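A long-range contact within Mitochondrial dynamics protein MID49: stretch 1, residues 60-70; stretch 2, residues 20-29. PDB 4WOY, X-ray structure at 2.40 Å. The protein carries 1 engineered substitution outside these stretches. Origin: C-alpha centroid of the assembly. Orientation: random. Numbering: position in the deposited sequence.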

ATOM      1  N   GLY A  60       3.252   4.914  12.818  1.00122.26           N
ATOM      2  CA  GLY A  60       2.918   6.191  13.399  1.00130.31           C
ATOM      3  C   GLY A  60       1.420   6.275  13.605  1.00127.56           C
ATOM      4  O   GLY A  60       0.636   5.570  12.966  1.00129.66           O
ATOM      5  N   LEU A  61       1.021   7.165  14.496  1.00110.35           N
ATOM      6  CA  LEU A  61      -0.382   7.431  14.737  1.00 97.53           C
ATOM      7  C   LEU A  61      -0.660   8.849  14.216  1.00 88.55           C
ATOM      8  O   LEU A  61       0.287   9.570  13.885  1.00 86.15           O
ATOM      9  CB  LEU A  61      -0.714   7.228  16.227  1.00 84.33           C
ATOM     10  CG  LEU A  61      -1.528   5.949  16.500  1.00 74.95           C
ATOM     11  CD1 LEU A  61      -0.853   4.728  15.901  1.00 77.36           C
ATOM     12  CD2 LEU A  61      -1.757   5.764  17.996  1.00 70.36           C
ATOM     13  N   GLN A  62      -1.927   9.245  14.083  1.00 77.12           N
ATOM     14  CA  GLN A  62      -3.088   8.406  14.384  1.00 70.22           C
ATOM     15  C   GLN A  62      -3.883   8.196  13.095  1.00 61.27           C
ATOM     16  O   GLN A  62      -5.004   8.692  12.946  1.00 62.14           O
ATOM     17  CB  GLN A  62      -3.941   9.045  15.500  1.00 72.58           C
ATOM     18  CG  GLN A  62      -3.105   9.772  16.567  1.00 73.30           C
ATOM     19  CD  GLN A  62      -3.911  10.342  17.733  1.00 79.42           C
ATOM     20  OE1 GLN A  62      -5.121  10.135  17.849  1.00 82.58           O
ATOM     21  NE2 GLN A  62      -3.225  11.051  18.622  1.00 79.26           N
ATOM     22  N   ALA A  63      -3.277   7.450  12.175  1.00 53.48           N
ATOM     23  CA  ALA A  63      -3.828   7.219  10.845  1.00 52.02           C
ATOM     24  C   ALA A  63      -5.114   6.431  10.904  1.00 56.60           C
ATOM     25  O   ALA A  63      -6.023   6.659  10.106  1.00 62.13           O
ATOM     26  CB  ALA A  63      -2.836   6.490   9.987  1.00 49.48           C
ATOM     27  N   GLY A  64      -5.182   5.482  11.828  1.00 57.63           N
ATOM     28  CA  GLY A  64      -6.353   4.633  11.920  1.00 58.40           C
ATOM     29  C   GLY A  64      -6.494   3.654  10.769  1.00 59.15           C
ATOM     30  O   GLY A  64      -5.520   3.063  10.291  1.00 54.17           O
ATOM     31  N   THR A  65      -7.734   3.474  10.339  1.00 64.73           N
ATOM     32  CA  THR A  65      -8.066   2.470   9.338  1.00 56.49           C
ATOM     33  C   THR A  65      -8.603   3.106   8.065  1.00 54.06           C
ATOM     34  O   THR A  65      -9.380   2.484   7.345  1.00 62.48           O
ATOM     35  CB  THR A  65      -9.113   1.461   9.882  1.00 52.41           C
ATOM     36  OG1 THR A  65     -10.220   2.175  10.457  1.00 55.40           O
ATOM     37  CG2 THR A  65      -8.500   0.599  10.954  1.00 50.68           C
ATOM     38  N   ALA A  66      -8.198   4.348   7.801  1.00 54.99           N
ATOM     39  CA  ALA A  66      -8.601   5.054   6.580  1.00 50.06           C
ATOM     40  C   ALA A  66      -8.135   4.274   5.375  1.00 65.07           C
ATOM     41  O   ALA A  66      -8.887   4.086   4.421  1.00 67.36           O
ATOM     42  CB  ALA A  66      -8.028   6.458   6.548  1.00 51.49           C
ATOM     43  N   GLU A  67      -6.888   3.812   5.443  1.00 51.90           N
ATOM     44  CA  GLU A  67      -6.304   2.965   4.414  1.00 43.32           C
ATOM     45  C   GLU A  67      -6.461   1.495   4.778  1.00 47.02           C
ATOM     46  O   GLU A  67      -6.802   1.145   5.923  1.00 47.85           O
ATOM     47  CB  GLU A  67      -4.815   3.264   4.245  1.00 42.27           C
ATOM     48  CG  GLU A  67      -4.491   4.710   4.043  1.00 43.81           C
ATOM     49  CD  GLU A  67      -4.988   5.215   2.722  1.00 50.72           C
ATOM     50  OE1 GLU A  67      -4.985   4.426   1.749  1.00 44.14           O
ATOM     51  OE2 GLU A  67      -5.350   6.409   2.648  1.00 61.79           O
ATOM     52  N   HIS A  68      -6.177   0.637   3.805  1.00 43.28           N
ATOM     53  CA  HIS A  68      -6.101  -0.795   4.053  1.00 44.46           C
ATOM     54  C   HIS A  68      -5.074  -1.079   5.132  1.00 43.80           C
ATOM     55  O   HIS A  68      -4.150  -0.290   5.365  1.00 47.22           O
ATOM     56  CB  HIS A  68      -5.706  -1.567   2.790  1.00 43.85           C
ATOM     57  CG  HIS A  68      -6.781  -1.621   1.762  1.00 49.67           C
ATOM     58  ND1 HIS A  68      -8.038  -1.104   1.970  1.00 59.89           N
ATOM     59  CD2 HIS A  68      -6.789  -2.135   0.503  1.00 44.03           C
ATOM     60  CE1 HIS A  68      -8.779  -1.287   0.891  1.00 57.38           C
ATOM     61  NE2 HIS A  68      -8.041  -1.918  -0.007  1.00 47.09           N
ATOM     62  N   VAL A  69      -5.259  -2.204   5.799  1.00 38.10           N
ATOM     63  CA  VAL A  69      -4.287  -2.715   6.728  1.00 37.61           C
ATOM     64  C   VAL A  69      -3.560  -3.861   6.014  1.00 49.78           C
ATOM     65  O   VAL A  69      -4.190  -4.834   5.559  1.00 46.91           O
ATOM     66  CB  VAL A  69      -4.949  -3.176   8.020  1.00 41.42           C
ATOM     67  CG1 VAL A  69      -3.908  -3.746   9.001  1.00 38.85           C
ATOM     68  CG2 VAL A  69      -5.759  -2.026   8.615  1.00 51.77           C
ATOM     69  N   ARG A  70      -2.245  -3.722   5.870  1.00 47.76           N
ATOM     70  CA  ARG A  70      -1.471  -4.736   5.163  1.00 45.62           C
ATOM     71  C   ARG A  70      -1.259  -5.973   6.033  1.00 43.08           C
ATOM     72  O   ARG A  70      -0.911  -5.878   7.215  1.00 52.92           O
ATOM     73  CB  ARG A  70      -0.133  -4.160   4.687  1.00 42.51           C
ATOM     74  CG  ARG A  70      -0.193  -2.663   4.465  1.00 51.84           C
ATOM     75  CD  ARG A  70       0.666  -2.158   3.310  1.00 58.73           C
ATOM     76  NE  ARG A  70       2.010  -2.706   3.313  1.00 55.07           N
ATOM     77  CZ  ARG A  70       2.817  -2.661   2.259  1.00 47.05           C
ATOM     78  NH1 ARG A  70       2.421  -2.079   1.130  1.00 34.47           N
ATOM     79  NH2 ARG A  70       4.021  -3.200   2.333  1.00 39.54           N
TER
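Stretch 2 20-29: HVTLAKQLAG

Stretch 2 is a helical segment that lies along a mostly irregular stretch 1 through a small, apolar, mostly side-chain-mediated contact, with no hydrogen bond passing between the two. Residues 20-29 are helical throughout, within a helix that begins earlier and continues later in the chain. Successive backbone bonds from N of one residue to O of the residue four before it hold the segment regular, from Ala24 N to His20 O at 3.0 Å through Gly29 N to Lys25 O at 2.8 Å. Stretch 1 is loop or turn until Val69 and Arg70, which enter a strand; a cis peptide bond precedes Gln62, and a type II' beta turn runs from Ala63 to Ala66.

The two stretches advance in the same general sense, since Gly64, Thr65 and Val69 have their CA atoms nearest those of Val21, Ala24 and Ala28 respectively. The backbones come closest at the first of these pairs, where Gly64 CA and Val21 CA are 5.3 Å apart; Thr65 CA to Ala24 CA is 7.4 Å, and Val69 CA to Ala28 CA is 7.8 Å. The spacing of the helix explains which residues take part: Val21, Ala24, Lys25 and Ala28 recur at intervals of three or four and so share one side of it, while Thr22 points away.

Val21 gives the largest buried area of any residue here. Its side chain, with chi1 in the t well, reaches two neighbors: CG1 packs on Leu61 CD1 at 3.7 Å, and CG2 lies 4.1 Å from Gly64 CA. Gly64, which sits in the turn at a positive phi that favors glycine, has no side chain and meets the valine with its CA. Leu61 points toward the helix and also meets Lys25, whose CA-to-CB bond runs sideways but whose extended chain brings NZ to 3.8 Å from Leu61 CD1. That approach is a van der Waals contact with a methyl group, not a polar pairing.

Against Thr65 and Val69 the helix presents alanine methyl groups. Ala24 CB touches Thr65 CG2 at 3.7 Å, so the threonine meets the helix through its methyl although its CA-to-CB bond points sideways. Ala28 CB then faces Val69 CG1 at 4.1 Å, with both CA-to-CB bonds directed toward the opposing stretch. Between these last two contacts, Ala66, Glu67 and His68 remain out of reach of the helix, and the chain returns to it at Val69. The whole contact buries 268 Å², both sides summed.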

ATOM      1  N   HIS A  20     -10.043   3.404  18.946  1.00 52.12           N
ATOM      2  CA  HIS A  20     -10.278   2.763  17.658  1.00 61.05           C
ATOM      3  C   HIS A  20      -8.972   2.224  17.066  1.00 57.72           C
ATOM      4  O   HIS A  20      -8.963   1.140  16.459  1.00 54.95           O
ATOM      5  CB  HIS A  20     -10.950   3.752  16.697  1.00 64.23           C
ATOM      6  CG  HIS A  20     -12.325   4.172  17.131  1.00 83.25           C
ATOM      7  ND1 HIS A  20     -13.020   5.201  16.531  1.00 87.52           N
ATOM      8  CD2 HIS A  20     -13.134   3.696  18.112  1.00 83.67           C
ATOM      9  CE1 HIS A  20     -14.190   5.349  17.127  1.00 83.97           C
ATOM     10  NE2 HIS A  20     -14.285   4.444  18.088  1.00 83.02           N
ATOM     11  N   VAL A  21      -7.874   2.956  17.269  1.00 47.32           N
ATOM     12  CA  VAL A  21      -6.561   2.515  16.791  1.00 46.11           C
ATOM     13  C   VAL A  21      -6.124   1.262  17.540  1.00 48.05           C
ATOM     14  O   VAL A  21      -5.682   0.284  16.933  1.00 47.79           O
ATOM     15  CB  VAL A  21      -5.463   3.628  16.928  1.00 45.87           C
ATOM     16  CG1 VAL A  21      -4.055   3.062  16.672  1.00 45.54           C
ATOM     17  CG2 VAL A  21      -5.757   4.779  15.987  1.00 43.94           C
ATOM     18  N   THR A  22      -6.279   1.284  18.854  1.00 51.12           N
ATOM     19  CA  THR A  22      -5.889   0.147  19.690  1.00 56.42           C
ATOM     20  C   THR A  22      -6.689  -1.108  19.370  1.00 56.36           C
ATOM     21  O   THR A  22      -6.146  -2.230  19.359  1.00 57.19           O
ATOM     22  CB  THR A  22      -6.057   0.491  21.177  1.00 62.78           C
ATOM     23  OG1 THR A  22      -5.294   1.668  21.457  1.00 73.41           O
ATOM     24  CG2 THR A  22      -5.537  -0.628  22.054  1.00 65.82           C
ATOM     25  N   LEU A  23      -7.981  -0.895  19.116  1.00 54.04           N
ATOM     26  CA  LEU A  23      -8.916  -1.974  18.788  1.00 59.59           C
ATOM     27  C   LEU A  23      -8.627  -2.603  17.427  1.00 60.51           C
ATOM     28  O   LEU A  23      -8.686  -3.828  17.253  1.00 59.60           O
ATOM     29  CB  LEU A  23     -10.378  -1.466  18.805  1.00 64.04           C
ATOM     30  CG  LEU A  23     -11.390  -2.478  18.286  1.00 66.34           C
ATOM     31  CD1 LEU A  23     -11.329  -3.807  19.159  1.00 61.02           C
ATOM     32  CD2 LEU A  23     -12.769  -1.863  18.054  1.00 69.16           C
ATOM     33  N   ALA A  24      -8.297  -1.747  16.473  1.00 54.88           N
ATOM     34  CA  ALA A  24      -8.055  -2.172  15.117  1.00 53.51           C
ATOM     35  C   ALA A  24      -6.803  -3.051  15.046  1.00 57.35           C
ATOM     36  O   ALA A  24      -6.809  -4.117  14.416  1.00 52.40           O
ATOM     37  CB  ALA A  24      -7.917  -0.963  14.210  1.00 52.62           C
ATOM     38  N   LYS A  25      -5.739  -2.605  15.707  1.00 55.63           N
ATOM     39  CA  LYS A  25      -4.520  -3.391  15.775  1.00 56.30           C
ATOM     40  C   LYS A  25      -4.799  -4.724  16.467  1.00 57.34           C
ATOM     41  O   LYS A  25      -4.254  -5.759  16.094  1.00 56.22           O
ATOM     42  CB  LYS A  25      -3.422  -2.635  16.527  1.00 59.07           C
ATOM     43  CG  LYS A  25      -2.825  -1.468  15.776  1.00 51.29           C
ATOM     44  CD  LYS A  25      -1.729  -0.814  16.589  1.00 46.83           C
ATOM     45  CE  LYS A  25      -1.288   0.415  15.879  1.00 50.08           C
ATOM     46  NZ  LYS A  25      -0.136   1.083  16.493  1.00 49.36           N
ATOM     47  N   GLN A  26      -5.677  -4.705  17.457  1.00 50.99           N
ATOM     48  CA  GLN A  26      -5.970  -5.927  18.177  1.00 57.58           C
ATOM     49  C   GLN A  26      -6.628  -6.972  17.261  1.00 56.35           C
ATOM     50  O   GLN A  26      -6.179  -8.122  17.188  1.00 53.82           O
ATOM     51  CB  GLN A  26      -6.857  -5.622  19.404  1.00 57.89           C
ATOM     52  CG  GLN A  26      -7.182  -6.817  20.259  1.00 62.15           C
ATOM     53  CD  GLN A  26      -8.454  -7.495  19.816  1.00 68.81           C
ATOM     54  OE1 GLN A  26      -9.479  -6.847  19.617  1.00 78.49           O
ATOM     55  NE2 GLN A  26      -8.396  -8.804  19.642  1.00 72.43           N
ATOM     56  N   LEU A  27      -7.676  -6.570  16.550  1.00 57.74           N
ATOM     57  CA  LEU A  27      -8.382  -7.486  15.655  1.00 55.35           C
ATOM     58  C   LEU A  27      -7.459  -7.958  14.522  1.00 53.15           C
ATOM     59  O   LEU A  27      -7.318  -9.152  14.288  1.00 54.89           O
ATOM     60  CB  LEU A  27      -9.631  -6.813  15.091  1.00 59.07           C
ATOM     61  CG  LEU A  27     -10.717  -6.449  16.116  1.00 61.44           C
ATOM     62  CD1 LEU A  27     -11.811  -5.635  15.450  1.00 55.13           C
ATOM     63  CD2 LEU A  27     -11.295  -7.673  16.782  1.00 59.54           C
ATOM     64  N   ALA A  28      -6.799  -7.016  13.858  1.00 45.86           N
ATOM     65  CA  ALA A  28      -5.896  -7.337  12.759  1.00 44.32           C
ATOM     66  C   ALA A  28      -4.751  -8.256  13.201  1.00 46.86           C
ATOM     67  O   ALA A  28      -4.340  -9.150  12.467  1.00 49.02           O
ATOM     68  CB  ALA A  28      -5.322  -6.038  12.141  1.00 41.07           C
ATOM     69  N   GLY A  29      -4.233  -8.024  14.400  1.00 49.10           N
ATOM     70  CA  GLY A  29      -3.187  -8.857  14.944  1.00 46.28           C
ATOM     71  C   GLY A  29      -3.719 -10.246  15.179  1.00 51.50           C
ATOM     72  O   GLY A  29      -3.055 -11.240  14.868  1.00 47.58           O
TER